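Local coordinates for protein beta-lactamase OXA-2 (Salmonella typhimurium, PDB 1K38) that hydrolyses oxacillin and other beta-lactam antibiotics as a class D serine beta-lactamase, giving substituted beta-amino acids and thereby antibiotic resistance, at residues D113-A116 / R117-K121; S99-W102 / V103-F107. All coordinates share one frame; numbering follows the deposited sequence.

Contact 1 of 2, residues D113-A116 / R117-K121; sequences DDKA and RRYLK
Asp113 and Arg117, one helical turn apart, are joined by a salt bridge in which Arg117 NE donates to Asp113 OD1 at 2.7 Å. The oxygen is met on its syn side, but it lies 20° out of the guanidinium plane, and the carboxylate and guanidinium planes stand 60° apart, so the pair is tilted rather than coplanar. Asp113 CG lies anti to the backbone N (chi1 173°), which brings the carboxylate across the NE end of the extended Arg117 chain. Arg117 also has an outer partner: NH2 is hydrogen-bonded to Ser131 OG, which would help fix the rotation of the guanidinium.

On another flank, the extended Lys115 chain passes obliquely across Tyr119. Its CG is 3.5 Å from Tyr119 CE2, and its CE comes within 3.0 Å of Tyr119 OH, a tight approach. The phenol oxygen, however, is hydrogen-bonded to Asp63 OD1, and the Lys115 amine is poorly angled toward it. Arg118, bent at chi3, folds back over the backbone; Lys115 CA sits 3.4 Å from the plane of its guanidinium, over one face and off toward the rim. Beneath these side chains run regular i-to-i+4 bonds, among them Tyr119 N to Lys115 O at 2.9 Å.

Asp113, Asp114 and Arg118 are exposed on helix 113-122, while Tyr119 stacks on Phe60 and Lys115, Tyr119 and Leu120 lean on helix 56-64; Ala116 meets Tyr137 in a loop.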
loop_
_atom_site.group_PDB
_atom_site.type_symbol
_atom_site.label_atom_id
_atom_site.label_comp_id
_atom_site.label_asym_id
_atom_site.label_seq_id
_atom_site.Cartn_x
_atom_site.Cartn_y
_atom_site.Cartn_z
ATOM N N ASP A 113 16.162 1.153 -26.592
ATOM C CA ASP A 113 17.111 0.104 -26.235
ATOM C C ASP A 113 18.336 0.597 -25.473
ATOM O O ASP A 113 18.736 -0.004 -24.478
ATOM C CB ASP A 113 17.556 -0.652 -27.490
ATOM C CG ASP A 113 18.679 -1.636 -27.210
ATOM O OD1 ASP A 113 19.847 -1.202 -27.132
ATOM O OD2 ASP A 113 18.391 -2.843 -27.057
ATOM N N ASP A 114 18.936 1.685 -25.941
ATOM C CA ASP A 114 20.120 2.225 -25.283
ATOM C C ASP A 114 19.872 2.554 -23.817
ATOM O O ASP A 114 20.653 2.170 -22.947
ATOM C CB ASP A 114 20.610 3.480 -26.010
ATOM C CG ASP A 114 21.140 3.178 -27.398
ATOM O OD1 ASP A 114 21.990 2.272 -27.524
ATOM O OD2 ASP A 114 20.713 3.852 -28.360
ATOM N N LYS A 115 18.782 3.263 -23.545
ATOM C CA LYS A 115 18.458 3.642 -22.178
ATOM C C LYS A 115 18.077 2.416 -21.351
ATOM O O LYS A 115 18.416 2.329 -20.171
ATOM C CB LYS A 115 17.320 4.666 -22.169
ATOM C CG LYS A 115 17.200 5.433 -20.865
ATOM C CD LYS A 115 16.221 6.596 -20.975
ATOM C CE LYS A 115 16.228 7.427 -19.699
ATOM N NZ LYS A 115 15.303 8.595 -19.759
ATOM N N ALA A 116 17.383 1.468 -21.973
ATOM C CA ALA A 116 16.977 0.251 -21.277
ATOM C C ALA A 116 18.212 -0.502 -20.794
ATOM O O ALA A 116 18.222 -1.052 -19.695
ATOM C CB ALA A 116 16.153 -0.630 -22.200
ATOM N N ARG A 117 19.253 -0.527 -21.623
ATOM C CA ARG A 117 20.491 -1.202 -21.258
ATOM C C ARG A 117 21.139 -0.500 -20.072
ATOM O O ARG A 117 21.614 -1.152 -19.144
ATOM C CB ARG A 117 21.464 -1.220 -22.441
ATOM C CG ARG A 117 21.019 -2.106 -23.588
ATOM C CD ARG A 117 21.970 -2.028 -24.775
ATOM N NE ARG A 117 21.526 -2.880 -25.877
ATOM C CZ ARG A 117 21.596 -4.209 -25.879
ATOM N NH1 ARG A 117 22.101 -4.852 -24.835
ATOM N NH2 ARG A 117 21.154 -4.897 -26.925
ATOM N N ARG A 118 21.158 0.831 -20.102
ATOM C CA ARG A 118 21.750 1.594 -19.010
ATOM C C ARG A 118 20.992 1.374 -17.703
ATOM O O ARG A 118 21.603 1.215 -16.650
ATOM C CB ARG A 118 21.782 3.088 -19.346
ATOM C CG ARG A 118 22.851 3.468 -20.363
ATOM C CD ARG A 118 23.080 4.973 -20.397
ATOM N NE ARG A 118 21.935 5.703 -20.937
ATOM C CZ ARG A 118 21.554 5.659 -22.210
ATOM N NH1 ARG A 118 22.227 4.920 -23.082
ATOM N NH2 ARG A 118 20.499 6.356 -22.612
ATOM N N TYR A 119 19.664 1.366 -17.773
ATOM C CA TYR A 119 18.847 1.150 -16.579
ATOM C C TYR A 119 19.102 -0.235 -15.995
ATOM O O TYR A 119 19.292 -0.384 -14.785
ATOM C CB TYR A 119 17.356 1.274 -16.903
ATOM C CG TYR A 119 16.820 2.684 -16.965
ATOM C CD1 TYR A 119 17.095 3.604 -15.953
ATOM C CD2 TYR A 119 15.979 3.081 -18.003
ATOM C CE1 TYR A 119 16.542 4.884 -15.975
ATOM C CE2 TYR A 119 15.421 4.355 -18.034
ATOM C CZ TYR A 119 15.705 5.248 -17.018
ATOM O OH TYR A 119 15.138 6.500 -17.044
ATOM N N LEU A 120 19.103 -1.248 -16.857
ATOM C CA LEU A 120 19.328 -2.619 -16.408
ATOM C C LEU A 120 20.697 -2.765 -15.763
ATOM O O LEU A 120 20.852 -3.472 -14.768
ATOM C CB LEU A 120 19.190 -3.592 -17.584
ATOM C CG LEU A 120 17.759 -3.866 -18.057
ATOM C CD1 LEU A 120 17.772 -4.565 -19.415
ATOM C CD2 LEU A 120 17.045 -4.718 -17.013
ATOM N N LYS A 121 21.687 -2.080 -16.326
ATOM C CA LYS A 121 23.038 -2.142 -15.796
ATOM C C LYS A 121 23.137 -1.447 -14.440
ATOM O O LYS A 121 23.820 -1.932 -13.539
ATOM C CB LYS A 121 24.023 -1.501 -16.779
ATOM C CG LYS A 121 25.487 -1.706 -16.409
ATOM C CD LYS A 121 26.425 -1.015 -17.396
ATOM C CE LYS A 121 26.488 0.492 -17.161
ATOM N NZ LYS A 121 25.161 1.165 -17.267
#

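Contact 2 of 2, residues S99-W102 / V103-F107. With FMT (formic acid), chain C.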
loop_
_atom_site.group_PDB
_atom_site.type_symbol
_atom_site.label_atom_id
_atom_site.label_comp_id
_atom_site.label_asym_id
_atom_site.label_seq_id
_atom_site.Cartn_x
_atom_site.Cartn_y
_atom_site.Cartn_z
ATOM N N SER A 99 -1.078 -7.579 -15.585
ATOM C CA SER A 99 0.061 -7.885 -16.450
ATOM C C SER A 99 -0.263 -7.460 -17.880
ATOM O O SER A 99 -0.062 -8.218 -18.833
ATOM C CB SER A 99 0.380 -9.381 -16.413
ATOM O OG SER A 99 0.859 -9.760 -15.137
ATOM N N THR A 100 -0.760 -6.235 -18.018
ATOM C CA THR A 100 -1.126 -5.697 -19.322
ATOM C C THR A 100 0.132 -5.310 -20.079
ATOM O O THR A 100 0.610 -4.176 -20.010
ATOM C CB THR A 100 -2.049 -4.484 -19.166
ATOM O OG1 THR A 100 -3.141 -4.832 -18.305
ATOM C CG2 THR A 100 -2.602 -4.063 -20.518
ATOM N N VAL A 101 0.663 -6.278 -20.815
ATOM C CA VAL A 101 1.887 -6.091 -21.570
ATOM C C VAL A 101 1.902 -4.928 -22.561
ATOM O O VAL A 101 2.912 -4.225 -22.657
ATOM C CB VAL A 101 2.262 -7.388 -22.323
ATOM C CG1 VAL A 101 3.601 -7.216 -23.029
ATOM C CG2 VAL A 101 2.313 -8.561 -21.345
ATOM N N TRP A 102 0.808 -4.702 -23.288
ATOM C CA TRP A 102 0.827 -3.621 -24.269
ATOM C C TRP A 102 1.141 -2.248 -23.692
ATOM O O TRP A 102 1.707 -1.405 -24.382
ATOM C CB TRP A 102 -0.469 -3.569 -25.099
ATOM C CG TRP A 102 -1.748 -3.235 -24.379
ATOM C CD1 TRP A 102 -2.698 -4.115 -23.949
ATOM C CD2 TRP A 102 -2.259 -1.925 -24.096
ATOM N NE1 TRP A 102 -3.775 -3.436 -23.426
ATOM C CE2 TRP A 102 -3.531 -2.091 -23.504
ATOM C CE3 TRP A 102 -1.768 -0.625 -24.289
ATOM C CZ2 TRP A 102 -4.321 -1.005 -23.104
ATOM C CZ3 TRP A 102 -2.557 0.456 -23.890
ATOM C CH2 TRP A 102 -3.818 0.255 -23.306
ATOM N N VAL A 103 0.795 -2.022 -22.429
ATOM C CA VAL A 103 1.089 -0.737 -21.804
ATOM C C VAL A 103 2.600 -0.583 -21.666
ATOM O O VAL A 103 3.165 0.465 -21.986
ATOM C CB VAL A 103 0.444 -0.631 -20.400
ATOM C CG1 VAL A 103 0.960 0.607 -19.674
ATOM C CG2 VAL A 103 -1.066 -0.564 -20.530
ATOM N N TYR A 104 3.258 -1.640 -21.202
ATOM C CA TYR A 104 4.698 -1.586 -21.029
ATOM C C TYR A 104 5.460 -1.624 -22.347
ATOM O O TYR A 104 6.625 -1.239 -22.403
ATOM C CB TYR A 104 5.152 -2.688 -20.063
ATOM C CG TYR A 104 4.772 -2.355 -18.634
ATOM C CD1 TYR A 104 3.444 -2.415 -18.213
ATOM C CD2 TYR A 104 5.730 -1.890 -17.729
ATOM C CE1 TYR A 104 3.073 -2.019 -16.927
ATOM C CE2 TYR A 104 5.370 -1.489 -16.436
ATOM C CZ TYR A 104 4.039 -1.555 -16.044
ATOM O OH TYR A 104 3.669 -1.151 -14.779
ATOM N N GLU A 105 4.800 -2.073 -23.410
ATOM C CA GLU A 105 5.439 -2.088 -24.720
ATOM C C GLU A 105 5.560 -0.623 -25.128
ATOM O O GLU A 105 6.539 -0.214 -25.752
ATOM C CB GLU A 105 4.583 -2.850 -25.733
ATOM C CG GLU A 105 4.629 -4.363 -25.561
ATOM C CD GLU A 105 3.722 -5.085 -26.538
ATOM O OE1 GLU A 105 3.809 -4.800 -27.752
ATOM O OE2 GLU A 105 2.926 -5.941 -26.093
ATOM N N LEU A 106 4.558 0.167 -24.754
ATOM C CA LEU A 106 4.560 1.592 -25.051
ATOM C C LEU A 106 5.732 2.248 -24.330
ATOM O O LEU A 106 6.453 3.061 -24.911
ATOM C CB LEU A 106 3.243 2.235 -24.598
ATOM C CG LEU A 106 2.049 2.175 -25.558
ATOM C CD1 LEU A 106 2.268 3.159 -26.695
ATOM C CD2 LEU A 106 1.864 0.765 -26.097
ATOM N N PHE A 107 5.925 1.889 -23.063
ATOM C CA PHE A 107 7.023 2.450 -22.282
ATOM C C PHE A 107 8.359 2.061 -22.903
ATOM O O PHE A 107 9.257 2.889 -23.035
ATOM C CB PHE A 107 7.006 1.938 -20.836
ATOM C CG PHE A 107 5.766 2.292 -20.061
ATOM C CD1 PHE A 107 4.963 3.366 -20.430
ATOM C CD2 PHE A 107 5.430 1.566 -18.922
ATOM C CE1 PHE A 107 3.843 3.713 -19.676
ATOM C CE2 PHE A 107 4.314 1.902 -18.159
ATOM C CZ PHE A 107 3.517 2.978 -18.536
HETATM C C FMT C . 1.357 -13.422 -15.575
HETATM O O1 FMT C . 0.631 -14.646 -15.066
HETATM O O2 FMT C . 0.984 -12.163 -14.765
#
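Trp102 and Val103 form the dense part of this helix start. Val103 CG2 makes a CH-pi contact with the six-membered ring of Trp102, 3.7 Å from its centroid and only 9° off the ring normal. Thr100 CG2 sits over the same face nearer the rim and touches Val103 CG2 at 3.8 Å, so the two methyls share one side of the indole. With chi1 at 65°, Trp102 CG is wedged between its own N and carbonyl carbon, which lays the ring beside Val103. His86 O accepts a hydrogen bond from the indole NE1, and Arg81 adds a cation-pi contact.

Ser99-Thr100-Val101 match the Ser-X-Val motif of class D beta-lactamases. Ser99, at positive phi, is the C-prime residue of the Schellman motif ending helix 92-97, and Thr100 centres an inverse gamma turn leading into helix 101-111. Ser99 OG makes a hydrogen bond, modelled at a doubtfully short 2.4 Å, to O2 of a formic acid probably from the crystallisation liquor, and also bonds Lys189 NZ; Arg228 and Thr190 hold the same formic acid.

Tyr104 is buried too: Thr100 O lies in plane at its ring edge, Phe107 CE2 covers the ring centre, and OH bonds Thr58 OG1. The outer flank is looser. There Leu106 is exposed, and Glu105 slants across Val101, its carboxylate oxygen OE2 3.4 Å from the methyl Val101 CG1.

Contact 2 precedes contact 1 in the chain, on the consecutive helices 101-111 and 113-122. Their centres are about 17 Å apart and their nearest atoms about 8 Å, so the two do not touch. Helix 56-64 is their common neighbour: contact 2 reaches it through Tyr104 at His57 and Thr58, contact 1 through Tyr119 and Leu120 at Phe60, Asp63 and Ala64. Contact 2 borders the active site, the Val101 side chain about 4 Å from that of Ser51, the predicted acyl-ester nucleophile, and the Tyr104 side chain about 7 Å from that of Lys189, which probably binds substrate. Contact 1 lies farther off, although Leu120 touches Phe53, the residue before carboxylated Lys54.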